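PDB 5TNV: AP endonuclease, family protein 2 from Mycobacterium smegmatis, which binds magnesium in a xylose isomerase-like TIM barrel and may have endonuclease activity. Local coordinates for residues 32-37 against 298-303; 56-61 against 96-101; 128-133 against 186-191. One frame throughout, in Å; residues are numbered along the deposited sequence. Where two conformers were deposited one is given.

Overall arrangement
Starting from the N terminus, 32-37 leaves the barrel's first strand, 29-32, and meets 298-303 at the end of strand 297-299. Interaction 1 therefore spans most of the chain and encloses both other contacts. Interaction 2 closes a short loop inside it, bringing helix 51-63 against the turn leading into strand 99-104. Interaction 3 follows in series, with the C-terminal part of helix 116-133 meeting the turn into strand 189-193. Interactions 1 and 2 touch where Phe-36 and Met-33 pack on helix 51-63. Interactions 2 and 3 touch through Ile-100 and Phe-133, whereas 1 and 3 do not meet directly. All three reach the same barrel sheet.

Interaction 1 (32-37 against 298-303); sequences NMLGFG and CCEHYG
Asn-32 leads this contact with both backbone and side chain. Its N donates to Cys-299 O at 3.0 Å with an N-H...O angle of 161°, tying the end of strand 29-32 to the end of strand 297-299. With CG anti to the backbone N (chi1 -172°), the side chain runs alongside that of Glu-300 in the same direction. Asn-32 CB rests on Cys-298 SG at 3.8 Å, and Asn-32 ND2 lies 3.8 Å from Glu-300 CG. Glu-300 was modelled in two conformers; in one of them OE2 lies 3.7 Å from Leu-34 CD2, a contact that is doubtful for that reason.

One shell out, Asn-32 OD1 accepts from Leu-34 N at 2.9 Å, an Asx turn that helps hold the amide's rotation and starts the chain's bend away from the strand. Glu-300 OE1 forms a salt bridge with Lys-254, and the Glu-300 side chain comes about 4 Å from the bound magnesium at its nearest atoms. Cys-298 lies beside the magnesium ligand His-252. The contact thus joins two neighbouring strands of a TIM barrel at their C-terminal ends, where this protein holds its metal.

Interaction 2 (56-61 against 96-101); sequences KQLRQV and EGLAIS
Arg-59 on helix 51-63 reaches Glu-96, the first residue past the end of helix 83-95, while Leu-58 and Val-61 meet Leu-98 beneath. In this TIM barrel the contact sets one outer helix against the turn that leads from the next helix into strand 99-104. That turn is a Schellman motif: Gly-97, with positive phi, is its C-prime residue, and Leu-98 N bonds back to Leu-93 O. Reversing the chain here places Glu-96 and Leu-98 toward the same neighbouring helix.

The charged part is a side-on, two-nitrogen grip. Arg-59 NE donates to Glu-96 OE1 at 2.9 Å, nearly straight at 168°, and Arg-59 NH2 donates to Glu-96 OE2 at 2.9 Å. Both oxygens lie close to the guanidinium plane, at its edge, and both are used on their syn sides. The two flat groups are not coplanar, however: their planes stand 41° apart, so each nitrogen approaches from somewhat outside the carboxylate plane. The bend at chi3 of Arg-59 (-62°) turns the NE and NH2 edge of the guanidinium to the acid, and Glu-96 OE1 also lies 3.4 Å from Arg-59 CB. Two bonds, one to each oxygen, limit rotation of the carboxylate at a solvent-exposed arginine.

The apolar part is more buried. Glu-96 CB packs on Leu-58 CB at 4.1 Å, forming the link between the ion pair and the core. Leu-58 and Leu-98 both also touch Leu-93 of helix 83-95, and Ile-69 of strand 68-70 touches both Leu-58 and Val-61. A single methyl, Leu-98 CD1, does most of the reaching: it touches Leu-58 CD2 at 3.9 Å, lies 4.3 Å from Val-61 CB, and presses against the backbone Leu-58 O at 3.4 Å.

Interaction 3 (128-133 against 186-191); sequences DLAPSF and NGIQLS
Asn-186 and Asp-128 each turn their CG away from their own carbonyl carbon (chi1 -74° and -78°), and these torsions carry the amide and the carboxylate across to one another. Asn-186 ND2 then donates to Asp-128 OD1 at 3.0 Å. The oxygen lies close to the amide plane and is met on its anti side, with the carboxylate and amide planes turned 37° apart. A water bridges the pair, donating to Asn-186 OD1 at 2.7 Å and to Asp-128 OD1 at 3.1 Å. Asp-128 OD1 is also hydrogen-bonded to His-182 NE2 of helix 169-185, so one oxygen gathers three partners. Asn-186 ND2 bonds to Ile-127 O as well, so this nitrogen bonds to two oxygens of the helix.

Between them these residues bring the C-terminal part of helix 116-133 against the turn that follows helix 169-185, on the side of the TIM barrel where strand 189-193 starts, away from the magnesium site. Gly-187 is the C-prime residue of a Schellman motif closing helix 169-185, with Ile-188 N bonded back to Ala-183 O, and strand 189-193 begins directly afterwards.

Below the polar pair the contact becomes apolar. Pro-131 lies where helix 116-133 is kinked, its CG meeting Asn-186 at both backbone and side chain: Pro-131 CG is 3.8 Å from Asn-186 O and 4.0 Å from Asn-186 CB. Pro-131 CG also comes within 4.5 Å of Ile-188 CG2, a looser apolar touch. Ile-188 sends its CD1 inward to Ala-130 CB at 3.9 Å, and both side chains also rest on Val-138 of strand 137-141.

Interaction 1 (32-37 against 298-303)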
ATOM      1  N   ASN A  32      11.219   4.897  16.049  1.00  4.33           N
ATOM      2  CA  ASN A  32      11.903   6.196  15.989  1.00  4.68           C
ATOM      3  C   ASN A  32      10.930   7.285  16.374  1.00  5.66           C
ATOM      4  O   ASN A  32       9.845   7.314  15.814  1.00  7.87           O
ATOM      5  CB  ASN A  32      12.422   6.399  14.562  1.00  5.87           C
ATOM      6  CG  ASN A  32      13.317   7.580  14.358  1.00  6.01           C
ATOM      7  OD1 ASN A  32      12.816   8.701  14.497  1.00  6.72           O
ATOM      8  ND2 ASN A  32      14.577   7.403  14.031  1.00  8.14           N
ATOM      9  N   MET A  33      11.288   8.179  17.318  1.00  4.62           N
ATOM     10  CA  MET A  33      10.381   9.202  17.838  1.00  4.67           C
ATOM     11  C   MET A  33      10.401  10.525  17.062  1.00  4.77           C
ATOM     12  O   MET A  33       9.695  11.449  17.454  1.00  5.40           O
ATOM     13  CB  MET A  33      10.717   9.474  19.314  1.00  4.82           C
ATOM     14  CG  MET A  33      10.532   8.239  20.195  1.00  5.29           C
ATOM     15  SD  MET A  33       8.824   7.658  20.350  1.00  5.40           S
ATOM     16  CE  MET A  33       8.173   8.880  21.496  1.00  6.89           C
ATOM     17  N   LEU A  34      11.143  10.616  15.960  1.00  5.53           N
ATOM     18  CA  LEU A  34      11.295  11.929  15.310  1.00  6.61           C
ATOM     19  C   LEU A  34       9.920  12.429  14.822  1.00  5.49           C
ATOM     20  O   LEU A  34       9.735  13.674  14.783  1.00  5.82           O
ATOM     21  CB  LEU A  34      12.348  11.922  14.263  1.00 10.50           C
ATOM     22  CG  LEU A  34      12.200  11.407  12.947  1.00 15.62           C
ATOM     23  CD1 LEU A  34      11.467  12.357  12.002  1.00 14.96           C
ATOM     24  CD2 LEU A  34      13.597  11.317  12.321  1.00 20.60           C
ATOM     25  N   GLY A  35       8.968  11.574  14.472  1.00  5.68           N
ATOM     26  CA  GLY A  35       7.705  12.039  14.003  1.00  6.39           C
ATOM     27  C   GLY A  35       6.913  12.826  15.002  1.00  6.02           C
ATOM     28  O   GLY A  35       5.978  13.563  14.601  1.00  7.75           O
ATOM     29  N   PHE A  36       7.218  12.724  16.294  1.00  5.42           N
ATOM     30  CA  PHE A  36       6.563  13.578  17.284  1.00  5.44           C
ATOM     31  C   PHE A  36       7.074  15.001  17.246  1.00  5.75           C
ATOM     32  O   PHE A  36       6.394  15.905  17.751  1.00  7.03           O
ATOM     33  CB  PHE A  36       6.727  12.997  18.693  1.00  5.71           C
ATOM     34  CG  PHE A  36       5.886  11.746  18.923  1.00  5.57           C
ATOM     35  CD1 PHE A  36       4.538  11.825  19.186  1.00  6.59           C
ATOM     36  CD2 PHE A  36       6.443  10.499  18.866  1.00  6.40           C
ATOM     37  CE1 PHE A  36       3.760  10.677  19.374  1.00  7.13           C
ATOM     38  CE2 PHE A  36       5.687   9.329  19.036  1.00  6.38           C
ATOM     39  CZ  PHE A  36       4.320   9.426  19.315  1.00  6.58           C
ATOM     40  N   GLY A  37       8.261  15.205  16.720  1.00  6.15           N
ATOM     41  CA  GLY A  37       8.886  16.522  16.731  1.00  6.33           C
ATOM     42  C   GLY A  37       9.168  16.989  18.152  1.00  5.67           C
ATOM     43  O   GLY A  37       9.081  16.249  19.130  1.00  6.18           O
ATOM     44  N   CYS A 298      15.695  -0.149  13.873  1.00  3.88           N
ATOM     45  CA  CYS A 298      14.952   1.057  14.180  1.00  4.15           C
ATOM     46  C   CYS A 298      13.997   1.352  13.007  1.00  3.68           C
ATOM     47  O   CYS A 298      14.440   1.526  11.866  1.00  4.29           O
ATOM     48  CB  CYS A 298      15.911   2.231  14.399  1.00  5.14           C
ATOM     49  SG  CYS A 298      15.086   3.759  14.812  1.00  7.45           S
ATOM     50  N   CYS A 299      12.711   1.325  13.326  1.00  3.93           N
ATOM     51  CA  CYS A 299      11.675   1.632  12.350  1.00  4.21           C
ATOM     52  C   CYS A 299      11.513   3.169  12.298  1.00  4.74           C
ATOM     53  O   CYS A 299      11.084   3.780  13.280  1.00  6.18           O
ATOM     54  CB  CYS A 299      10.357   0.968  12.721  1.00  4.41           C
ATOM     55  SG  CYS A 299      10.415  -0.809  12.704  1.00  7.25           S
ATOM     56  N   GLU A 300      11.832   3.736  11.159  1.00  6.49           N
ATOM     57  CA  GLU A 300      11.699   5.115  10.731  0.50  7.92           C
ATOM     58  C   GLU A 300      10.696   5.158   9.577  1.00  5.37           C
ATOM     59  O   GLU A 300      10.712   4.235   8.808  1.00  7.27           O
ATOM     60  CB  GLU A 300      13.023   5.777  10.256  0.50 12.17           C
ATOM     61  CG  GLU A 300      13.136   7.278  10.541  0.50 12.51           C
ATOM     62  CD  GLU A 300      12.986   8.169   9.327  0.50  9.76           C
ATOM     63  OE1 GLU A 300      13.563   7.933   8.219  0.50 12.87           O
ATOM     64  OE2 GLU A 300      12.306   9.248   9.545  0.50  9.42           O
ATOM     65  N   HIS A 301       9.975   6.236   9.372  1.00  4.93           N
ATOM     66  CA  HIS A 301       9.109   6.361   8.178  1.00  4.04           C
ATOM     67  C   HIS A 301       8.729   7.803   8.033  1.00  4.71           C
ATOM     68  O   HIS A 301       7.637   8.179   8.572  1.00  9.24           O
ATOM     69  CB  HIS A 301       7.894   5.488   8.341  1.00  3.99           C
ATOM     70  CG  HIS A 301       7.077   5.299   7.108  1.00  3.96           C
ATOM     71  ND1 HIS A 301       7.385   4.394   6.115  1.00  3.97           N
ATOM     72  CD2 HIS A 301       5.914   5.913   6.723  1.00  4.35           C
ATOM     73  CE1 HIS A 301       6.463   4.457   5.210  1.00  4.03           C
ATOM     74  NE2 HIS A 301       5.534   5.369   5.538  1.00  4.19           N
ATOM     75  N   TYR A 302       9.429   8.561   7.280  1.00  4.82           N
ATOM     76  CA  TYR A 302       9.109   9.980   7.036  1.00  4.60           C
ATOM     77  C   TYR A 302       7.843  10.069   6.200  1.00  4.03           C
ATOM     78  O   TYR A 302       7.709   9.424   5.164  1.00  5.29           O
ATOM     79  CB  TYR A 302      10.276  10.655   6.356  1.00  5.26           C
ATOM     80  CG  TYR A 302      10.039  12.144   6.210  1.00  4.89           C
ATOM     81  CD1 TYR A 302       9.410  12.672   5.080  1.00  5.21           C
ATOM     82  CD2 TYR A 302      10.430  13.058   7.179  1.00  6.23           C
ATOM     83  CE1 TYR A 302       9.188  14.009   4.926  1.00  6.41           C
ATOM     84  CE2 TYR A 302      10.208  14.425   7.025  1.00  6.82           C
ATOM     85  CZ  TYR A 302       9.576  14.903   5.903  1.00  5.89           C
ATOM     86  OH  TYR A 302       9.347  16.231   5.717  1.00  8.50           O
ATOM     87  N   GLY A 303       6.939  10.929   6.604  1.00  4.21           N
ATOM     88  CA  GLY A 303       5.710  11.164   5.874  1.00  4.63           C
ATOM     89  C   GLY A 303       4.656  10.126   6.173  1.00  3.85           C
ATOM     90  O   GLY A 303       4.836   9.170   6.912  1.00  4.25           O
TER

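Interaction 2 (56-61 against 96-101)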
ATOM      1  N   LYS A  56       2.114  10.540  27.492  1.00  6.08           N
ATOM      2  CA  LYS A  56       1.025  10.319  26.544  1.00  6.06           C
ATOM      3  C   LYS A  56       1.554  10.062  25.137  1.00  5.75           C
ATOM      4  O   LYS A  56       0.917   9.332  24.370  1.00  6.80           O
ATOM      5  CB  LYS A  56       0.035  11.452  26.609  1.00  7.85           C
ATOM      6  CG  LYS A  56      -0.836  11.420  27.881  1.00 12.73           C
ATOM      7  CD  LYS A  56      -2.242  12.003  27.685  1.00 36.75           C
ATOM      8  CE  LYS A  56      -2.951  12.291  29.005  1.00 48.33           C
ATOM      9  NZ  LYS A  56      -3.489  13.681  29.087  1.00 62.06           N
ATOM     10  N   GLN A  57       2.679  10.656  24.768  1.00  5.29           N
ATOM     11  CA  GLN A  57       3.300  10.372  23.457  1.00  5.55           C
ATOM     12  C   GLN A  57       3.851   8.952  23.463  1.00  4.82           C
ATOM     13  O   GLN A  57       3.564   8.173  22.528  1.00  5.52           O
ATOM     14  CB  GLN A  57       4.391  11.406  23.163  1.00  5.39           C
ATOM     15  CG  GLN A  57       3.860  12.791  22.986  1.00  6.06           C
ATOM     16  CD  GLN A  57       4.967  13.814  22.827  1.00  5.33           C
ATOM     17  OE1 GLN A  57       5.941  13.819  23.594  1.00  5.57           O
ATOM     18  NE2 GLN A  57       4.839  14.664  21.808  1.00  6.46           N
ATOM     19  N   LEU A  58       4.592   8.591  24.492  1.00  4.88           N
ATOM     20  CA  LEU A  58       5.136   7.245  24.650  1.00  5.07           C
ATOM     21  C   LEU A  58       4.000   6.199  24.626  1.00  4.77           C
ATOM     22  O   LEU A  58       4.129   5.126  24.039  1.00  4.89           O
ATOM     23  CB  LEU A  58       5.917   7.164  25.921  1.00  4.82           C
ATOM     24  CG  LEU A  58       7.260   7.879  25.914  1.00  5.23           C
ATOM     25  CD1 LEU A  58       7.743   8.121  27.339  1.00  6.76           C
ATOM     26  CD2 LEU A  58       8.303   7.098  25.081  1.00  6.54           C
ATOM     27  N   ARG A  59       2.886   6.528  25.269  1.00  4.80           N
ATOM     28  CA  ARG A  59       1.747   5.592  25.350  1.00  4.95           C
ATOM     29  C   ARG A  59       1.239   5.227  23.964  1.00  4.55           C
ATOM     30  O   ARG A  59       0.840   4.081  23.735  1.00  5.03           O
ATOM     31  CB  ARG A  59       0.644   6.238  26.161  1.00  5.45           C
ATOM     32  CG  ARG A  59      -0.468   5.280  26.581  1.00  6.15           C
ATOM     33  CD  ARG A  59      -1.441   5.956  27.541  1.00  6.70           C
ATOM     34  NE  ARG A  59      -0.717   6.351  28.767  1.00  7.56           N
ATOM     35  CZ  ARG A  59      -1.097   7.332  29.576  1.00  8.95           C
ATOM     36  NH1 ARG A  59      -2.216   7.988  29.369  1.00 13.93           N
ATOM     37  NH2 ARG A  59      -0.366   7.617  30.636  1.00 12.53           N
ATOM     38  N   GLN A  60       1.203   6.192  23.042  1.00  4.71           N
ATOM     39  CA  GLN A  60       0.736   5.905  21.696  1.00  4.77           C
ATOM     40  C   GLN A  60       1.606   4.840  21.034  1.00  4.41           C
ATOM     41  O   GLN A  60       1.111   4.045  20.216  1.00  5.13           O
ATOM     42  CB  GLN A  60       0.747   7.175  20.836  1.00  5.20           C
ATOM     43  CG  GLN A  60      -0.288   8.200  21.280  1.00  5.98           C
ATOM     44  CD  GLN A  60      -0.271   9.375  20.343  1.00  6.39           C
ATOM     45  OE1 GLN A  60      -0.547   9.239  19.144  1.00  6.76           O
ATOM     46  NE2 GLN A  60       0.077  10.530  20.845  1.00  9.59           N
ATOM     47  N   VAL A  61       2.898   4.876  21.312  1.00  4.46           N
ATOM     48  CA  VAL A  61       3.873   3.928  20.768  1.00  4.44           C
ATOM     49  C   VAL A  61       3.650   2.547  21.377  1.00  4.28           C
ATOM     50  O   VAL A  61       3.575   1.539  20.667  1.00  5.03           O
ATOM     51  CB  VAL A  61       5.287   4.484  21.015  1.00  4.61           C
ATOM     52  CG1 VAL A  61       6.301   3.494  20.501  1.00  6.87           C
ATOM     53  CG2 VAL A  61       5.451   5.834  20.373  1.00  5.59           C
ATOM     54  N   GLU A  96       5.362   3.588  31.031  1.00  5.07           N
ATOM     55  CA  GLU A  96       4.649   3.359  29.781  1.00  4.93           C
ATOM     56  C   GLU A  96       5.086   2.097  29.066  1.00  5.15           C
ATOM     57  O   GLU A  96       4.605   1.791  27.965  1.00  6.60           O
ATOM     58  CB  GLU A  96       4.766   4.597  28.871  1.00  5.28           C
ATOM     59  CG  GLU A  96       4.111   5.831  29.486  1.00  5.73           C
ATOM     60  CD  GLU A  96       2.654   5.750  29.818  1.00  5.74           C
ATOM     61  OE1 GLU A  96       1.882   5.045  29.139  1.00  7.43           O
ATOM     62  OE2 GLU A  96       2.253   6.461  30.788  1.00  7.69           O
ATOM     63  N   GLY A  97       5.933   1.290  29.682  1.00  5.58           N
ATOM     64  CA  GLY A  97       6.249  -0.053  29.186  1.00  5.78           C
ATOM     65  C   GLY A  97       7.281  -0.095  28.078  1.00  5.50           C
ATOM     66  O   GLY A  97       7.229  -1.000  27.266  1.00  7.70           O
ATOM     67  N   LEU A  98       8.178   0.847  28.016  1.00  5.19           N
ATOM     68  CA  LEU A  98       9.137   0.978  26.939  1.00  4.90           C
ATOM     69  C   LEU A  98      10.575   1.072  27.464  1.00  5.04           C
ATOM     70  O   LEU A  98      10.837   1.341  28.634  1.00  6.26           O
ATOM     71  CB  LEU A  98       8.800   2.227  26.099  1.00  5.14           C
ATOM     72  CG  LEU A  98       7.436   2.113  25.372  1.00  5.08           C
ATOM     73  CD1 LEU A  98       7.006   3.476  24.850  1.00  6.17           C
ATOM     74  CD2 LEU A  98       7.499   1.124  24.217  1.00  5.62           C
ATOM     75  N   ALA A  99      11.497   0.867  26.538  1.00  5.22           N
ATOM     76  CA  ALA A  99      12.932   0.969  26.801  1.00  4.75           C
ATOM     77  C   ALA A  99      13.614   1.546  25.553  1.00  4.91           C
ATOM     78  O   ALA A  99      13.078   1.436  24.451  1.00  5.60           O
ATOM     79  CB  ALA A  99      13.477  -0.395  27.185  1.00  6.24           C
ATOM     80  N   ILE A 100      14.783   2.145  25.736  1.00  4.74           N
ATOM     81  CA  ILE A 100      15.554   2.719  24.651  1.00  4.55           C
ATOM     82  C   ILE A 100      16.655   1.733  24.225  1.00  4.57           C
ATOM     83  O   ILE A 100      17.518   1.392  25.032  1.00  5.28           O
ATOM     84  CB  ILE A 100      16.164   4.059  25.021  1.00  4.90           C
ATOM     85  CG1 ILE A 100      15.048   5.097  25.230  1.00  5.66           C
ATOM     86  CG2 ILE A 100      17.146   4.513  23.990  1.00  5.06           C
ATOM     87  CD1 ILE A 100      15.485   6.409  25.830  1.00  6.75           C
ATOM     88  N   SER A 101      16.636   1.323  22.947  1.00  4.65           N
ATOM     89  CA  SER A 101      17.652   0.433  22.398  1.00  4.61           C
ATOM     90  C   SER A 101      18.728   1.146  21.604  1.00  4.62           C
ATOM     91  O   SER A 101      19.842   0.600  21.439  1.00  5.30           O
ATOM     92  CB  SER A 101      16.992  -0.672  21.559  1.00  5.10           C
ATOM     93  OG  SER A 101      16.072  -0.117  20.638  1.00  5.04           O
TER

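Interaction 3 (128-133 against 186-191)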
ATOM      1  N   ASP A 128      27.460   8.578  26.923  1.00  6.42           N
ATOM      2  CA  ASP A 128      27.372   8.336  28.353  1.00  7.74           C
ATOM      3  C   ASP A 128      25.993   7.988  28.852  1.00  7.31           C
ATOM      4  O   ASP A 128      25.865   7.153  29.733  1.00 10.07           O
ATOM      5  CB  ASP A 128      27.923   9.570  29.145  1.00  8.53           C
ATOM      6  CG  ASP A 128      29.435   9.558  29.141  1.00  7.85           C
ATOM      7  OD1 ASP A 128      30.105   8.494  29.074  1.00  9.25           O
ATOM      8  OD2 ASP A 128      29.990  10.665  29.215  1.00 10.11           O
ATOM      9  N   LEU A 129      24.938   8.557  28.257  1.00  6.40           N
ATOM     10  CA  LEU A 129      23.584   8.239  28.662  1.00  6.78           C
ATOM     11  C   LEU A 129      23.126   6.866  28.219  1.00  6.99           C
ATOM     12  O   LEU A 129      22.341   6.182  28.929  1.00  7.26           O
ATOM     13  CB  LEU A 129      22.585   9.306  28.126  1.00  7.02           C
ATOM     14  CG  LEU A 129      22.656  10.636  28.894  1.00  7.65           C
ATOM     15  CD1 LEU A 129      22.061  11.772  28.086  1.00  9.73           C
ATOM     16  CD2 LEU A 129      21.944  10.493  30.226  1.00 12.33           C
ATOM     17  N   ALA A 130      23.559   6.440  27.041  1.00  7.60           N
ATOM     18  CA  ALA A 130      23.022   5.212  26.431  1.00  7.87           C
ATOM     19  C   ALA A 130      23.085   4.017  27.324  1.00  8.22           C
ATOM     20  O   ALA A 130      22.094   3.296  27.479  1.00  7.91           O
ATOM     21  CB  ALA A 130      23.702   5.013  25.090  1.00  9.56           C
ATOM     22  N   PRO A 131      24.214   3.650  27.964  1.00  9.55           N
ATOM     23  CA  PRO A 131      24.219   2.437  28.755  1.00  9.97           C
ATOM     24  C   PRO A 131      23.229   2.470  29.926  1.00  8.57           C
ATOM     25  O   PRO A 131      22.762   1.412  30.332  1.00  8.25           O
ATOM     26  CB  PRO A 131      25.662   2.348  29.324  1.00 13.17           C
ATOM     27  CG  PRO A 131      26.480   3.220  28.453  1.00 12.81           C
ATOM     28  CD  PRO A 131      25.544   4.289  27.951  1.00 11.92           C
ATOM     29  N   SER A 132      22.942   3.655  30.451  1.00  8.73           N
ATOM     30  CA  SER A 132      22.010   3.718  31.567  1.00  8.73           C
ATOM     31  C   SER A 132      20.606   3.245  31.181  1.00  7.78           C
ATOM     32  O   SER A 132      19.880   2.831  32.070  1.00  9.07           O
ATOM     33  CB  SER A 132      21.936   5.121  32.169  1.00 11.22           C
ATOM     34  OG  SER A 132      21.135   6.011  31.381  1.00  8.72           O
ATOM     35  N   PHE A 133      20.258   3.321  29.917  1.00  7.15           N
ATOM     36  CA  PHE A 133      18.975   2.865  29.392  1.00  6.87           C
ATOM     37  C   PHE A 133      19.031   1.450  28.857  1.00  7.28           C
ATOM     38  O   PHE A 133      18.007   0.898  28.476  1.00  8.45           O
ATOM     39  CB  PHE A 133      18.511   3.816  28.279  1.00  7.78           C
ATOM     40  CG  PHE A 133      18.090   5.191  28.767  1.00  7.55           C
ATOM     41  CD1 PHE A 133      16.819   5.370  29.290  1.00  7.41           C
ATOM     42  CD2 PHE A 133      18.931   6.282  28.725  1.00  9.55           C
ATOM     43  CE1 PHE A 133      16.428   6.606  29.714  1.00  7.77           C
ATOM     44  CE2 PHE A 133      18.534   7.527  29.176  1.00 11.29           C
ATOM     45  CZ  PHE A 133      17.270   7.678  29.689  1.00  9.54           C
ATOM     46  N   ASN A 186      32.462   2.469  26.760  1.00  7.32           N
ATOM     47  CA  ASN A 186      31.150   2.305  27.351  1.00  7.45           C
ATOM     48  C   ASN A 186      30.434   1.025  26.975  1.00  7.57           C
ATOM     49  O   ASN A 186      29.281   0.841  27.362  1.00  9.76           O
ATOM     50  CB  ASN A 186      30.268   3.515  27.071  1.00  8.01           C
ATOM     51  CG  ASN A 186      30.669   4.714  27.902  1.00  8.56           C
ATOM     52  OD1 ASN A 186      31.695   4.727  28.591  1.00 10.36           O
ATOM     53  ND2 ASN A 186      29.820   5.733  27.919  1.00  8.36           N
ATOM     54  N   GLY A 187      31.121   0.137  26.267  1.00  7.69           N
ATOM     55  CA  GLY A 187      30.544  -1.152  25.919  1.00  8.26           C
ATOM     56  C   GLY A 187      29.497  -1.072  24.815  1.00  7.55           C
ATOM     57  O   GLY A 187      28.721  -2.042  24.706  1.00  9.85           O
ATOM     58  N   ILE A 188      29.461  -0.017  24.026  1.00  6.49           N
ATOM     59  CA  ILE A 188      28.470   0.140  22.979  1.00  6.70           C
ATOM     60  C   ILE A 188      29.190   0.441  21.680  1.00  6.38           C
ATOM     61  O   ILE A 188      30.420   0.400  21.597  1.00  6.80           O
ATOM     62  CB  ILE A 188      27.439   1.228  23.373  1.00  6.88           C
ATOM     63  CG1 ILE A 188      28.005   2.632  23.412  1.00  7.69           C
ATOM     64  CG2 ILE A 188      26.738   0.874  24.659  1.00  8.42           C
ATOM     65  CD1 ILE A 188      26.959   3.728  23.323  1.00 11.12           C
ATOM     66  N   GLN A 189      28.435   0.748  20.619  1.00  6.51           N
ATOM     67  CA  GLN A 189      29.040   1.136  19.351  1.00  6.37           C
ATOM     68  C   GLN A 189      28.397   2.392  18.794  1.00  5.77           C
ATOM     69  O   GLN A 189      27.235   2.729  19.132  1.00  6.16           O
ATOM     70  CB  GLN A 189      28.976   0.017  18.318  1.00  6.90           C
ATOM     71  CG  GLN A 189      29.725  -1.227  18.726  1.00  7.55           C
ATOM     72  CD  GLN A 189      29.781  -2.274  17.615  1.00 10.03           C
ATOM     73  OE1 GLN A 189      29.621  -1.996  16.456  1.00 14.50           O
ATOM     74  NE2 GLN A 189      30.067  -3.489  18.011  1.00 16.92           N
ATOM     75  N   LEU A 190      29.158   3.066  17.929  1.00  5.99           N
ATOM     76  CA  LEU A 190      28.688   4.161  17.085  1.00  5.58           C
ATOM     77  C   LEU A 190      28.253   3.611  15.724  1.00  5.37           C
ATOM     78  O   LEU A 190      28.961   2.739  15.193  1.00  6.17           O
ATOM     79  CB  LEU A 190      29.811   5.170  16.904  1.00  6.07           C
ATOM     80  CG  LEU A 190      29.417   6.491  16.214  1.00  6.32           C
ATOM     81  CD1 LEU A 190      28.638   7.352  17.184  1.00  7.40           C
ATOM     82  CD2 LEU A 190      30.671   7.167  15.712  1.00  7.40           C
ATOM     83  N   SER A 191      27.173   4.121  15.185  1.00  5.19           N
ATOM     84  CA  SER A 191      26.753   3.781  13.836  1.00  4.84           C
ATOM     85  C   SER A 191      26.686   5.063  12.993  1.00  4.98           C
ATOM     86  O   SER A 191      26.360   6.128  13.506  1.00  5.70           O
ATOM     87  CB  SER A 191      25.416   3.059  13.819  1.00  5.14           C
ATOM     88  OG  SER A 191      25.212   2.415  12.570  1.00  5.01           O
TER
HETATM   89  O   HOH W   1      32.765   7.045  29.560  1.00 11.92           O